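Local coordinates for protein sulfatase (PDB 6USS) that probably acts as an arylsulfatase, hydrolysing sulfate esters at a calcium-containing active site in a gut bacterium, at residues V77-A82 with K376-E381; I387-Q392 with G404-P409. The protein carries 1 engineered substitution. One frame throughout, in Å; residues are numbered along the deposited sequence.

Interaction 1. Residues V77-A82 with K376-E381; sequences VMFTQA and KYLIIE
L378 sets its CG between its own backbone N and carbonyl carbon, chi1 58°, and F79 sets its CG anti to the carbonyl carbon, chi1 -76°. The two side chains cross at about a right angle. The setting is a parallel beta bridge, A82 with L378, in the mixed sheet of the sulfatase fold, which belongs to the alkaline phosphatase clan. Strand 77-83 turns a corner at T80 and Q81, and the bridge lies just past it.

The two methyls of L378 divide the work. CD2 sits over one face of the F79 ring and is 3.5 Å from F79 CD2. CD1 reaches back to A82, 3.9 Å from A82 CB. M360, on strand 357-363, touches F79, A82 and L378 and so joins this buried apolar group to the next strand.

The backbone grip is slight. L378 N gives a weak hydrogen bond to Q81 O over 3.5 Å. The same oxygen takes a CA-H contact from Y377, with Y377 CA 3.2 Å from Q81 O. One water bridges the corner: it accepts from Q81 N and donates to K376 O. This water lies in the plane of the F79 ring, at its edge.

Beyond the corner the chain runs on to C88. This engineered residue is a calcium ligand here; the natural serine is predicted to become 3-oxoalanine. The side chain of A82 is about 11 Å from that of D322, another calcium ligand.

The Q81 chain is extended beyond CG and runs alongside Y377 in the same sense. Its amide plane is 66° from the tyrosine ring. Q81 NE2 bonds to D375 O and passes 4.1 Å from Y377 CB, at the edge of the ring.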
loop_
_atom_site.group_PDB
_atom_site.type_symbol
_atom_site.label_atom_id
_atom_site.label_comp_id
_atom_site.label_asym_id
_atom_site.label_seq_id
_atom_site.Cartn_x
_atom_site.Cartn_y
_atom_site.Cartn_z
ATOM N N VAL A 77 13.255 18.686 23.060
ATOM C CA VAL A 77 13.663 18.008 24.283
ATOM C C VAL A 77 14.534 16.826 23.892
ATOM O O VAL A 77 14.274 16.161 22.878
ATOM C CB VAL A 77 12.450 17.548 25.127
ATOM C CG1 VAL A 77 11.588 16.551 24.352
ATOM C CG2 VAL A 77 12.890 16.951 26.488
ATOM N N MET A 78 15.585 16.587 24.683
ATOM C CA MET A 78 16.412 15.394 24.573
ATOM C C MET A 78 15.991 14.400 25.642
ATOM O O MET A 78 15.740 14.782 26.789
ATOM C CB MET A 78 17.893 15.722 24.758
ATOM C CG MET A 78 18.452 16.766 23.810
ATOM S SD MET A 78 20.090 17.309 24.354
ATOM C CE MET A 78 20.926 15.721 24.541
ATOM N N PHE A 79 15.937 13.125 25.284
ATOM C CA PHE A 79 15.704 12.073 26.266
ATOM C C PHE A 79 17.035 11.386 26.537
ATOM O O PHE A 79 17.567 10.682 25.674
ATOM C CB PHE A 79 14.645 11.087 25.784
ATOM C CG PHE A 79 13.244 11.623 25.877
ATOM C CD1 PHE A 79 12.686 12.349 24.825
ATOM C CD2 PHE A 79 12.488 11.420 27.025
ATOM C CE1 PHE A 79 11.399 12.840 24.905
ATOM C CE2 PHE A 79 11.195 11.915 27.118
ATOM C CZ PHE A 79 10.652 12.629 26.055
ATOM N N THR A 80 17.586 11.607 27.721
ATOM C CA THR A 80 18.903 11.087 28.055
ATOM C C THR A 80 18.857 9.657 28.586
ATOM O O THR A 80 19.916 9.064 28.823
ATOM C CB THR A 80 19.597 12.010 29.073
ATOM O OG1 THR A 80 18.797 12.110 30.254
ATOM C CG2 THR A 80 19.786 13.389 28.495
ATOM N N GLN A 81 17.667 9.078 28.752
ATOM C CA GLN A 81 17.534 7.698 29.223
ATOM C C GLN A 81 16.452 6.960 28.421
ATOM O O GLN A 81 15.511 6.390 28.965
ATOM C CB GLN A 81 17.253 7.678 30.727
ATOM C CG GLN A 81 17.972 6.564 31.459
ATOM C CD GLN A 81 17.873 6.649 32.998
ATOM O OE1 GLN A 81 18.652 6.013 33.713
ATOM N NE2 GLN A 81 16.924 7.432 33.498
ATOM N N ALA A 82 16.598 6.944 27.093
ATOM C CA ALA A 82 15.670 6.246 26.204
ATOM C C ALA A 82 16.232 4.885 25.802
ATOM O O ALA A 82 17.389 4.787 25.397
ATOM C CB ALA A 82 15.386 7.084 24.950
ATOM N N LYS A 376 13.673 10.939 32.681
ATOM C CA LYS A 376 12.805 9.795 32.943
ATOM C C LYS A 376 12.945 8.751 31.841
ATOM O O LYS A 376 13.059 9.083 30.660
ATOM C CB LYS A 376 11.346 10.241 33.066
ATOM C CG LYS A 376 11.132 11.395 34.059
ATOM C CD LYS A 376 11.784 11.059 35.386
ATOM C CE LYS A 376 11.395 12.021 36.491
ATOM N NZ LYS A 376 11.645 11.319 37.794
ATOM N N TYR A 377 12.936 7.482 32.221
ATOM C CA TYR A 377 13.213 6.469 31.218
ATOM C C TYR A 377 11.949 6.054 30.475
ATOM O O TYR A 377 10.836 6.123 31.002
ATOM C CB TYR A 377 13.917 5.245 31.819
ATOM C CG TYR A 377 13.283 4.516 33.001
ATOM C CD1 TYR A 377 12.018 3.940 32.915
ATOM C CD2 TYR A 377 14.006 4.323 34.182
ATOM C CE1 TYR A 377 11.468 3.230 33.994
ATOM C CE2 TYR A 377 13.462 3.628 35.265
ATOM C CZ TYR A 377 12.195 3.082 35.162
ATOM O OH TYR A 377 11.657 2.380 36.228
ATOM N N LEU A 378 12.143 5.653 29.218
ATOM C CA LEU A 378 11.082 5.123 28.379
ATOM C C LEU A 378 11.682 4.056 27.472
ATOM O O LEU A 378 12.903 3.969 27.312
ATOM C CB LEU A 378 10.412 6.235 27.568
ATOM C CG LEU A 378 11.344 7.045 26.662
ATOM C CD1 LEU A 378 11.601 6.367 25.300
ATOM C CD2 LEU A 378 10.769 8.436 26.462
ATOM N N ILE A 379 10.809 3.261 26.853
ATOM C CA ILE A 379 11.246 2.155 26.014
ATOM C C ILE A 379 10.494 2.178 24.682
ATOM O O ILE A 379 9.371 2.668 24.589
ATOM C CB ILE A 379 11.060 0.811 26.742
ATOM C CG1 ILE A 379 11.633 -0.343 25.922
ATOM C CG2 ILE A 379 9.581 0.610 27.127
ATOM C CD1 ILE A 379 12.417 -1.325 26.758
ATOM N N ILE A 380 11.129 1.600 23.650
ATOM C CA ILE A 380 10.719 1.755 22.252
ATOM C C ILE A 380 9.237 1.424 22.025
ATOM O O ILE A 380 8.548 2.133 21.286
ATOM C CB ILE A 380 11.647 0.919 21.341
ATOM C CG1 ILE A 380 11.246 1.030 19.867
ATOM C CG2 ILE A 380 11.681 -0.544 21.769
ATOM C CD1 ILE A 380 11.445 2.385 19.283
ATOM N N GLU A 381 8.705 0.367 22.654
ATOM C CA GLU A 381 7.280 0.073 22.447
ATOM C C GLU A 381 6.374 1.227 22.860
ATOM O O GLU A 381 5.218 1.266 22.423
ATOM C CB GLU A 381 6.831 -1.190 23.199
ATOM C CG GLU A 381 7.029 -1.144 24.695
ATOM C CD GLU A 381 8.197 -2.029 25.135
ATOM O OE1 GLU A 381 8.085 -2.667 26.213
ATOM O OE2 GLU A 381 9.221 -2.086 24.398
HETATM O O HOH W 1 14.859 9.893 29.086
#

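Interaction 2. Residues I387-Q392 with G404-P409; sequences ILEMAQ and GISFIP
E389 and S406 meet through one hydrogen bond. S406 OG donates to E389 OE1 over 2.7 Å. The hydroxyl stands above the carboxylate plane, 45° out of it. In E389, CG is anti to the backbone N (chi1 174°), and the chain beyond it is extended, with OE1 at the serine.

The side chains of E389 and I408 overlap while running in opposite senses. E389 CD lies 3.6 Å from I408 CG1, and E389 OE2 comes to 3.3 Å from I408 CG2. On the buried side M390 adds apolar contacts. M390 CG is 4.3 Å from I408 CD1, and the terminal methyl CE approaches the F407 ring obliquely, 4.5 Å from F407 CE1.

One shell further out, S406 OG also accepts from I408 N at 3.3 Å. The hydroxyl thus links the start of helix 408-412 to helix 383-390, accepting from one and donating to the other. The negative charge of E389 near the first turn of helix 408-412 is probably favourable. F407 is held by S386, whose OG takes the hydrogen bond of F407 N, and by an edge-to-face stack with F383. I387, which points away from 404-409, and M390 also pack on I36 and I318 of the central sheet.

Two local motifs mark the helix ends. S406 forms an ST turn with F407 at the N-cap position of helix 408-412. Q392, with positive phi, closes helix 383-390 in a Schellman motif. The last turn of helix 383-390 packs on the N-terminal end of helix 408-412 and the loop before it, in the alpha/beta sulfatase domain.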
loop_
_atom_site.group_PDB
_atom_site.type_symbol
_atom_site.label_atom_id
_atom_site.label_comp_id
_atom_site.label_asym_id
_atom_site.label_seq_id
_atom_site.Cartn_x
_atom_site.Cartn_y
_atom_site.Cartn_z
ATOM N N ILE A 387 2.814 8.023 19.444
ATOM C CA ILE A 387 2.627 8.595 18.121
ATOM C C ILE A 387 1.133 8.670 17.784
ATOM O O ILE A 387 0.659 9.662 17.222
ATOM C CB ILE A 387 3.452 7.791 17.096
ATOM C CG1 ILE A 387 4.929 8.193 17.219
ATOM C CG2 ILE A 387 2.914 8.009 15.686
ATOM C CD1 ILE A 387 5.946 7.192 16.692
ATOM N N LEU A 388 0.359 7.648 18.171
ATOM C CA LEU A 388 -1.085 7.694 17.973
ATOM C C LEU A 388 -1.719 8.851 18.742
ATOM O O LEU A 388 -2.670 9.481 18.249
ATOM C CB LEU A 388 -1.699 6.358 18.385
ATOM C CG LEU A 388 -1.208 5.203 17.501
ATOM C CD1 LEU A 388 -1.763 3.880 17.975
ATOM C CD2 LEU A 388 -1.535 5.447 16.026
ATOM N N GLU A 389 -1.217 9.133 19.952
ATOM C CA GLU A 389 -1.735 10.246 20.741
ATOM C C GLU A 389 -1.328 11.583 20.137
ATOM O O GLU A 389 -2.113 12.539 20.140
ATOM C CB GLU A 389 -1.246 10.138 22.185
ATOM C CG GLU A 389 -1.601 11.334 23.070
ATOM C CD GLU A 389 -1.365 11.058 24.560
ATOM O OE1 GLU A 389 -0.947 9.919 24.911
ATOM O OE2 GLU A 389 -1.616 11.974 25.383
ATOM N N MET A 390 -0.102 11.671 19.617
ATOM C CA MET A 390 0.306 12.884 18.928
ATOM C C MET A 390 -0.604 13.148 17.748
ATOM O O MET A 390 -0.911 14.306 17.428
ATOM C CB MET A 390 1.755 12.767 18.455
ATOM C CG MET A 390 2.799 12.947 19.517
ATOM S SD MET A 390 4.340 12.242 18.906
ATOM C CE MET A 390 5.535 12.807 20.094
ATOM N N ALA A 391 -1.033 12.079 17.076
ATOM C CA ALA A 391 -1.910 12.179 15.917
ATOM C C ALA A 391 -3.375 12.347 16.302
ATOM O O ALA A 391 -4.238 12.412 15.417
ATOM C CB ALA A 391 -1.727 10.949 15.029
ATOM N N GLN A 392 -3.664 12.442 17.601
ATOM C CA GLN A 392 -5.021 12.651 18.096
ATOM C C GLN A 392 -5.940 11.521 17.659
ATOM O O GLN A 392 -7.118 11.733 17.371
ATOM C CB GLN A 392 -5.568 14.011 17.655
ATOM C CG GLN A 392 -4.660 15.169 17.995
ATOM C CD GLN A 392 -5.165 16.464 17.402
ATOM O OE1 GLN A 392 -6.344 16.584 17.050
ATOM N NE2 GLN A 392 -4.276 17.438 17.262
ATOM N N GLY A 404 3.466 -0.734 25.290
ATOM C CA GLY A 404 4.005 0.611 25.396
ATOM C C GLY A 404 3.140 1.505 26.267
ATOM O O GLY A 404 1.926 1.317 26.388
ATOM N N ILE A 405 3.786 2.475 26.911
ATOM C CA ILE A 405 3.120 3.480 27.734
ATOM C C ILE A 405 3.441 4.847 27.146
ATOM O O ILE A 405 4.616 5.183 26.961
ATOM C CB ILE A 405 3.574 3.415 29.208
ATOM C CG1 ILE A 405 3.358 2.025 29.804
ATOM C CG2 ILE A 405 2.811 4.429 30.021
ATOM C CD1 ILE A 405 1.890 1.626 29.886
ATOM N N SER A 406 2.407 5.628 26.858
ATOM C CA SER A 406 2.613 6.945 26.269
ATOM C C SER A 406 3.583 7.779 27.101
ATOM O O SER A 406 3.499 7.804 28.333
ATOM C CB SER A 406 1.287 7.671 26.135
ATOM O OG SER A 406 1.494 8.884 25.462
ATOM N N PHE A 407 4.542 8.423 26.431
ATOM C CA PHE A 407 5.427 9.362 27.095
ATOM C C PHE A 407 5.033 10.803 26.814
ATOM O O PHE A 407 5.807 11.717 27.107
ATOM C CB PHE A 407 6.898 9.120 26.717
ATOM C CG PHE A 407 7.173 8.989 25.226
ATOM C CD1 PHE A 407 7.180 10.106 24.394
ATOM C CD2 PHE A 407 7.494 7.752 24.671
ATOM C CE1 PHE A 407 7.447 9.994 23.021
ATOM C CE2 PHE A 407 7.770 7.629 23.292
ATOM C CZ PHE A 407 7.747 8.756 22.467
ATOM N N ILE A 408 3.841 11.024 26.264
ATOM C CA ILE A 408 3.316 12.374 26.065
ATOM C C ILE A 408 3.321 13.125 27.399
ATOM O O ILE A 408 3.597 14.338 27.411
ATOM C CB ILE A 408 1.910 12.343 25.430
ATOM C CG1 ILE A 408 1.974 12.204 23.910
ATOM C CG2 ILE A 408 1.175 13.645 25.663
ATOM C CD1 ILE A 408 2.975 11.221 23.399
ATOM N N PRO A 409 3.032 12.487 28.542
ATOM C CA PRO A 409 3.162 13.225 29.814
ATOM C C PRO A 409 4.578 13.690 30.107
ATOM O O PRO A 409 4.741 14.672 30.841
ATOM C CB PRO A 409 2.656 12.227 30.869
ATOM C CG PRO A 409 1.682 11.413 30.148
ATOM C CD PRO A 409 2.241 11.253 28.735
#

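The two contacts come in series along the chain. Strand 378-379 of interaction 1 leads directly into helix 383-390 of interaction 2. Their centres are 13 Å apart, on the same side of the chain's centre, and they touch. L378 CD2 lies 3.8 Å from F407 CD2, and E381 CG lies 3.6 Å from G404 CA. D382 joins them as well: OD2 accepts from I379 N and OD1 from I405 N. Helix 408-412 adds L410 and L411, which both touch F79. L378 thus links strand 77-83, which leads towards the calcium site, to the start of helix 408-412, while helix 383-390 packs on the mixed sheet. Interaction 2 lies away from the annotated sites.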